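Putative uncharacterized protein (Ustilago maydis, PDB 4GNX) binds single-stranded DNA through OB-fold domains as a subunit of replication protein A. Local coordinates at residues I52-F57 / I97-S102; Y74-A79 / N101-E106. All coordinates share one frame; numbering follows the deposited sequence.

Contact 1: residues I52-F57 / I97-S102; sequences IKATGF and ITFENS. With nucleotides of chain G.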
# COMPACT_ATOMS: atom_id res chain seq x y z
N ILE C 52 1.39 22.02 14.08
CA ILE C 52 0.24 22.28 13.23
C ILE C 52 0.69 22.84 11.89
O ILE C 52 1.71 23.54 11.81
CB ILE C 52 -0.80 23.22 13.90
CG1 ILE C 52 -2.07 23.31 13.05
CG2 ILE C 52 -0.22 24.61 14.13
CD1 ILE C 52 -3.36 23.42 13.83
N LYS C 53 -0.08 22.50 10.86
CA LYS C 53 0.09 23.06 9.53
C LYS C 53 -0.72 24.34 9.33
O LYS C 53 -1.90 24.42 9.70
CB LYS C 53 -0.36 22.05 8.49
CG LYS C 53 -0.00 22.46 7.09
CD LYS C 53 -0.49 21.44 6.07
CE LYS C 53 -0.23 21.95 4.67
NZ LYS C 53 -0.33 20.88 3.65
N ALA C 54 -0.08 25.33 8.72
CA ALA C 54 -0.78 26.52 8.29
C ALA C 54 -0.56 26.77 6.79
O ALA C 54 0.53 26.53 6.26
CB ALA C 54 -0.31 27.69 9.10
N THR C 55 -1.60 27.25 6.11
CA THR C 55 -1.55 27.47 4.67
C THR C 55 -2.07 28.85 4.31
O THR C 55 -3.05 29.35 4.88
CB THR C 55 -2.42 26.44 3.93
OG1 THR C 55 -1.97 25.11 4.22
CG2 THR C 55 -2.37 26.67 2.43
N GLY C 56 -1.43 29.46 3.32
CA GLY C 56 -1.92 30.70 2.79
C GLY C 56 -2.28 30.53 1.33
O GLY C 56 -1.54 29.88 0.60
N PHE C 57 -3.42 31.11 0.93
CA PHE C 57 -3.87 31.08 -0.45
C PHE C 57 -3.82 32.47 -1.09
O PHE C 57 -4.00 33.49 -0.42
CB PHE C 57 -5.29 30.55 -0.51
CG PHE C 57 -5.41 29.08 -0.23
CD1 PHE C 57 -5.29 28.14 -1.25
CD2 PHE C 57 -5.70 28.64 1.06
CE1 PHE C 57 -5.42 26.79 -0.99
CE2 PHE C 57 -5.83 27.28 1.32
CZ PHE C 57 -5.70 26.35 0.29
N ILE C 97 -4.42 25.33 10.11
CA ILE C 97 -4.70 26.76 10.07
C ILE C 97 -4.68 27.32 8.66
O ILE C 97 -3.80 26.99 7.87
CB ILE C 97 -3.67 27.53 10.87
CG1 ILE C 97 -3.81 27.22 12.36
CG2 ILE C 97 -3.76 29.02 10.58
CD1 ILE C 97 -2.59 27.62 13.17
N THR C 98 -5.64 28.18 8.33
CA THR C 98 -5.61 28.90 7.06
C THR C 98 -5.50 30.40 7.33
O THR C 98 -6.29 30.96 8.09
CB THR C 98 -6.84 28.64 6.18
OG1 THR C 98 -7.27 27.28 6.32
CG2 THR C 98 -6.52 28.88 4.72
N PHE C 99 -4.52 31.03 6.71
CA PHE C 99 -4.34 32.45 6.84
C PHE C 99 -5.40 33.19 6.05
O PHE C 99 -5.56 33.00 4.84
CB PHE C 99 -2.96 32.87 6.35
CG PHE C 99 -1.83 32.22 7.09
CD1 PHE C 99 -1.91 31.97 8.46
CD2 PHE C 99 -0.65 31.90 6.42
CE1 PHE C 99 -0.85 31.39 9.15
CE2 PHE C 99 0.42 31.32 7.09
CZ PHE C 99 0.32 31.07 8.46
N GLU C 100 -6.14 34.02 6.77
CA GLU C 100 -7.08 34.97 6.18
C GLU C 100 -6.42 36.36 6.12
O GLU C 100 -5.31 36.55 6.61
CB GLU C 100 -8.40 34.98 6.96
CG GLU C 100 -8.24 35.06 8.48
CD GLU C 100 -9.54 34.92 9.25
OE1 GLU C 100 -10.63 35.16 8.67
OE2 GLU C 100 -9.48 34.57 10.45
N ASN C 101 -7.10 37.32 5.51
CA ASN C 101 -6.55 38.67 5.40
C ASN C 101 -6.38 39.41 6.73
O ASN C 101 -5.49 40.24 6.86
CB ASN C 101 -7.32 39.50 4.38
CG ASN C 101 -6.86 39.23 2.96
OD1 ASN C 101 -7.54 39.58 2.00
ND2 ASN C 101 -5.69 38.60 2.82
N SER C 102 -7.21 39.08 7.71
CA SER C 102 -7.08 39.66 9.05
C SER C 102 -5.88 39.12 9.86
O SER C 102 -5.64 39.55 10.99
CB SER C 102 -8.37 39.40 9.85
OG SER C 102 -8.28 38.20 10.59
P DT G 2 -13.02 23.40 -0.86
OP1 DT G 2 -14.01 22.47 -1.47
OP2 DT G 2 -12.10 22.88 0.20
O5' DT G 2 -12.17 24.01 -2.06
C5' DT G 2 -10.74 24.17 -1.96
C4' DT G 2 -10.17 24.62 -3.28
O4' DT G 2 -10.26 26.06 -3.40
C3' DT G 2 -8.70 24.27 -3.49
O3' DT G 2 -8.48 23.94 -4.86
C2' DT G 2 -7.97 25.53 -3.08
C1' DT G 2 -8.96 26.65 -3.38
N1 DT G 2 -8.97 27.73 -2.38
C2 DT G 2 -8.78 29.03 -2.81
O2 DT G 2 -8.62 29.32 -3.98
N3 DT G 2 -8.80 29.97 -1.80
C4 DT G 2 -8.97 29.74 -0.45
O4 DT G 2 -8.96 30.69 0.33
C5 DT G 2 -9.15 28.36 -0.07
C7 DT G 2 -9.35 28.02 1.37
C6 DT G 2 -9.14 27.43 -1.04
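Three backbone hydrogen bonds pair strands 51-57 and 95-99 in parallel. Ile97 N donates to Lys53 O at 2.7 Å, nearly along the C=O axis and almost straight (175°). Thr55 N then donates to Ile97 O at 2.8 Å, in a more bent bond (N-H...O 150°). Phe99 N completes the ladder on Thr55 O at 2.9 Å. Ile97 thus uses both its N-H and its carbonyl, and so does Thr55. Each of the last two bonds lies in the plane of its carbonyl. This pairing of the third strand, 51-57, with strand 95-99 is the parallel pairing that closes an OB-fold barrel. Strand 39-46 pairs with the other edge of strand 51-57.

The apolar contacts lie on the face that carries Ala54, Ile97 and Phe99. Ile52 and Ile97 cross at about a right angle, with Ile52 CG2 at 3.9 Å from Ile97 CD1. Ala54 CB meets the tip of the Phe99 ring, at CZ, 3.5 Å away. Thr55 and Thr98 point to the other face.

The aromatic contact with DNA is made by Phe57. The thymine of DT2 of chain G lies over one ring face, nearly parallel to it, with C5 above the ring centre at 3.6 Å from the plane. The sugar joins in through C2', 3.5 Å from Phe57 CE1. Thr98 CG2 approaches the edge of the same ring, in its plane, at 3.8 Å from Phe57 CD2. Lys53 also packs on a thymine base, while its NZ is hydrogen-bonded to Phe88 O.

Contact 2: residues Y74-A79 / N101-E106; sequences YLISKA and NSTEIE
Strands 73-77 and 104-107 run antiparallel, at 172° between the short segments, with Leu75-Glu106 and Ser77-Glu104 as hydrogen-bonded pairs and Ile76-Ile105 as the non-hydrogen-bonded pair between them. They belong to the OB-fold domain. Strand 104-107 is one of the two outermost strands of its sheet within this chain, and strand 17-30 takes the other edge of strand 73-77. Leu75 and Glu106 exchange two bonds: Leu75 N to Glu106 O at 2.8 Å and Glu106 N to Leu75 O at 3.0 Å. Glu104 N donates to Ser77 O at 2.9 Å, whereas the return bond from Ser77 N to Glu104 O is weak, with an N-H...O angle of 124°.

The inner face carries Ile76 and Ile105. These two lie side by side and point the same way, with their CG1 atoms 4.1 Å apart. In both, CG1 is anti to the carbonyl carbon and CG2 is anti to the backbone N. Ile105 CG2 meets the Tyr74 ring obliquely, 3.7 Å from CD2. Tyr74 OH is hydrogen-bonded to Gln69 N. Phe64 of helix 59-64 packs on Thr103 and Ile105, and Phe99 packs on Ile76, so this face looks into the domain core.

Leu75, Ser77, Glu104 and Glu106 point to the opposite, more exposed face. Ser77 CB sits beside Glu104 CB, while Ser77 OG hydrogen-bonds to Thr17 OG1 and Trp16 O.

At Lys78 the backbone phi is positive (65°), and Lys78 O faces two hydroxyls of the other segment. Thr103 OG1 lies 3.0 Å from Lys78 O, and Ser102 OG makes a weak hydrogen bond to Lys78 O at 3.1 Å.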
# COMPACT_ATOMS: atom_id res chain seq x y z
N TYR C 74 7.47 32.94 15.70
CA TYR C 74 6.49 33.98 15.42
C TYR C 74 5.26 33.98 16.32
O TYR C 74 4.86 32.95 16.86
CB TYR C 74 6.03 33.88 13.97
CG TYR C 74 7.13 33.96 12.94
CD1 TYR C 74 7.89 32.84 12.61
CD2 TYR C 74 7.39 35.16 12.27
CE1 TYR C 74 8.89 32.92 11.65
CE2 TYR C 74 8.38 35.24 11.31
CZ TYR C 74 9.13 34.11 11.00
OH TYR C 74 10.12 34.18 10.06
N LEU C 75 4.68 35.17 16.47
CA LEU C 75 3.37 35.37 17.06
C LEU C 75 2.40 35.39 15.90
O LEU C 75 2.45 36.30 15.06
CB LEU C 75 3.29 36.73 17.75
CG LEU C 75 3.75 36.86 19.20
CD1 LEU C 75 4.40 38.22 19.42
CD2 LEU C 75 2.57 36.66 20.15
N ILE C 76 1.53 34.39 15.87
CA ILE C 76 0.51 34.29 14.83
C ILE C 76 -0.86 34.39 15.49
O ILE C 76 -1.09 33.86 16.58
CB ILE C 76 0.65 32.99 14.04
CG1 ILE C 76 2.06 32.88 13.45
CG2 ILE C 76 -0.40 32.90 12.94
CD1 ILE C 76 2.48 31.45 13.20
N SER C 77 -1.77 35.08 14.81
CA SER C 77 -3.03 35.50 15.41
C SER C 77 -4.11 35.77 14.38
O SER C 77 -3.85 36.32 13.32
CB SER C 77 -2.80 36.77 16.23
OG SER C 77 -3.80 36.93 17.21
N LYS C 78 -5.33 35.38 14.73
CA LYS C 78 -6.55 35.73 13.98
C LYS C 78 -6.57 35.11 12.58
O LYS C 78 -6.60 35.81 11.56
CB LYS C 78 -6.76 37.25 13.94
CG LYS C 78 -8.15 37.65 14.38
CD LYS C 78 -8.11 38.88 15.28
CE LYS C 78 -9.49 39.26 15.82
NZ LYS C 78 -10.11 38.16 16.61
N ALA C 79 -6.55 33.77 12.59
CA ALA C 79 -6.59 32.90 11.42
C ALA C 79 -7.62 31.77 11.65
O ALA C 79 -7.98 31.48 12.79
CB ALA C 79 -5.22 32.31 11.19
N ASN C 101 -7.10 37.32 5.51
CA ASN C 101 -6.55 38.67 5.40
C ASN C 101 -6.38 39.41 6.73
O ASN C 101 -5.49 40.24 6.86
CB ASN C 101 -7.32 39.50 4.38
CG ASN C 101 -6.86 39.23 2.96
OD1 ASN C 101 -7.54 39.58 2.00
ND2 ASN C 101 -5.69 38.60 2.82
N SER C 102 -7.21 39.08 7.71
CA SER C 102 -7.08 39.66 9.05
C SER C 102 -5.88 39.12 9.86
O SER C 102 -5.64 39.55 10.99
CB SER C 102 -8.37 39.40 9.85
OG SER C 102 -8.28 38.20 10.59
N THR C 103 -5.13 38.19 9.27
CA THR C 103 -4.11 37.45 10.02
C THR C 103 -2.90 38.32 10.40
O THR C 103 -2.32 39.01 9.56
CB THR C 103 -3.69 36.16 9.28
OG1 THR C 103 -4.77 35.23 9.30
CG2 THR C 103 -2.49 35.49 9.95
N GLU C 104 -2.57 38.28 11.69
CA GLU C 104 -1.44 39.01 12.26
C GLU C 104 -0.27 38.06 12.49
O GLU C 104 -0.40 37.07 13.22
CB GLU C 104 -1.85 39.62 13.61
CG GLU C 104 -2.70 40.88 13.53
CD GLU C 104 -1.91 42.17 13.74
OE1 GLU C 104 -0.66 42.17 13.58
OE2 GLU C 104 -2.53 43.20 14.07
N ILE C 105 0.86 38.39 11.87
CA ILE C 105 2.13 37.71 12.13
C ILE C 105 3.20 38.75 12.49
O ILE C 105 3.45 39.71 11.74
CB ILE C 105 2.60 36.87 10.93
CG1 ILE C 105 1.56 35.80 10.60
CG2 ILE C 105 3.96 36.24 11.22
CD1 ILE C 105 1.82 35.06 9.30
N GLU C 106 3.81 38.56 13.66
CA GLU C 106 4.94 39.38 14.09
C GLU C 106 5.97 38.47 14.75
O GLU C 106 5.61 37.63 15.57
CB GLU C 106 4.47 40.48 15.05
CG GLU C 106 3.84 41.67 14.33
CD GLU C 106 3.06 42.61 15.24
OE1 GLU C 106 2.02 42.20 15.81
OE2 GLU C 106 3.48 43.78 15.37

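Contacts 1 and 2 belong to one OB-fold domain, and their centres are about 9 Å apart. Strands 95-99 and 104-107 follow each other in the chain, so residues 101-102 are common to both contacts. Ala79 bridges the two: its CB is 3.6 Å from Ile97 CG2 and 3.5 Å from Thr98 O. Glu100, in the link between the strands, forms a salt bridge with Arg80. Contact 1 touches the DNA directly through Phe57 and Lys53. Contact 2 stays back, its nearest atom about 9 Å from the nucleic acid.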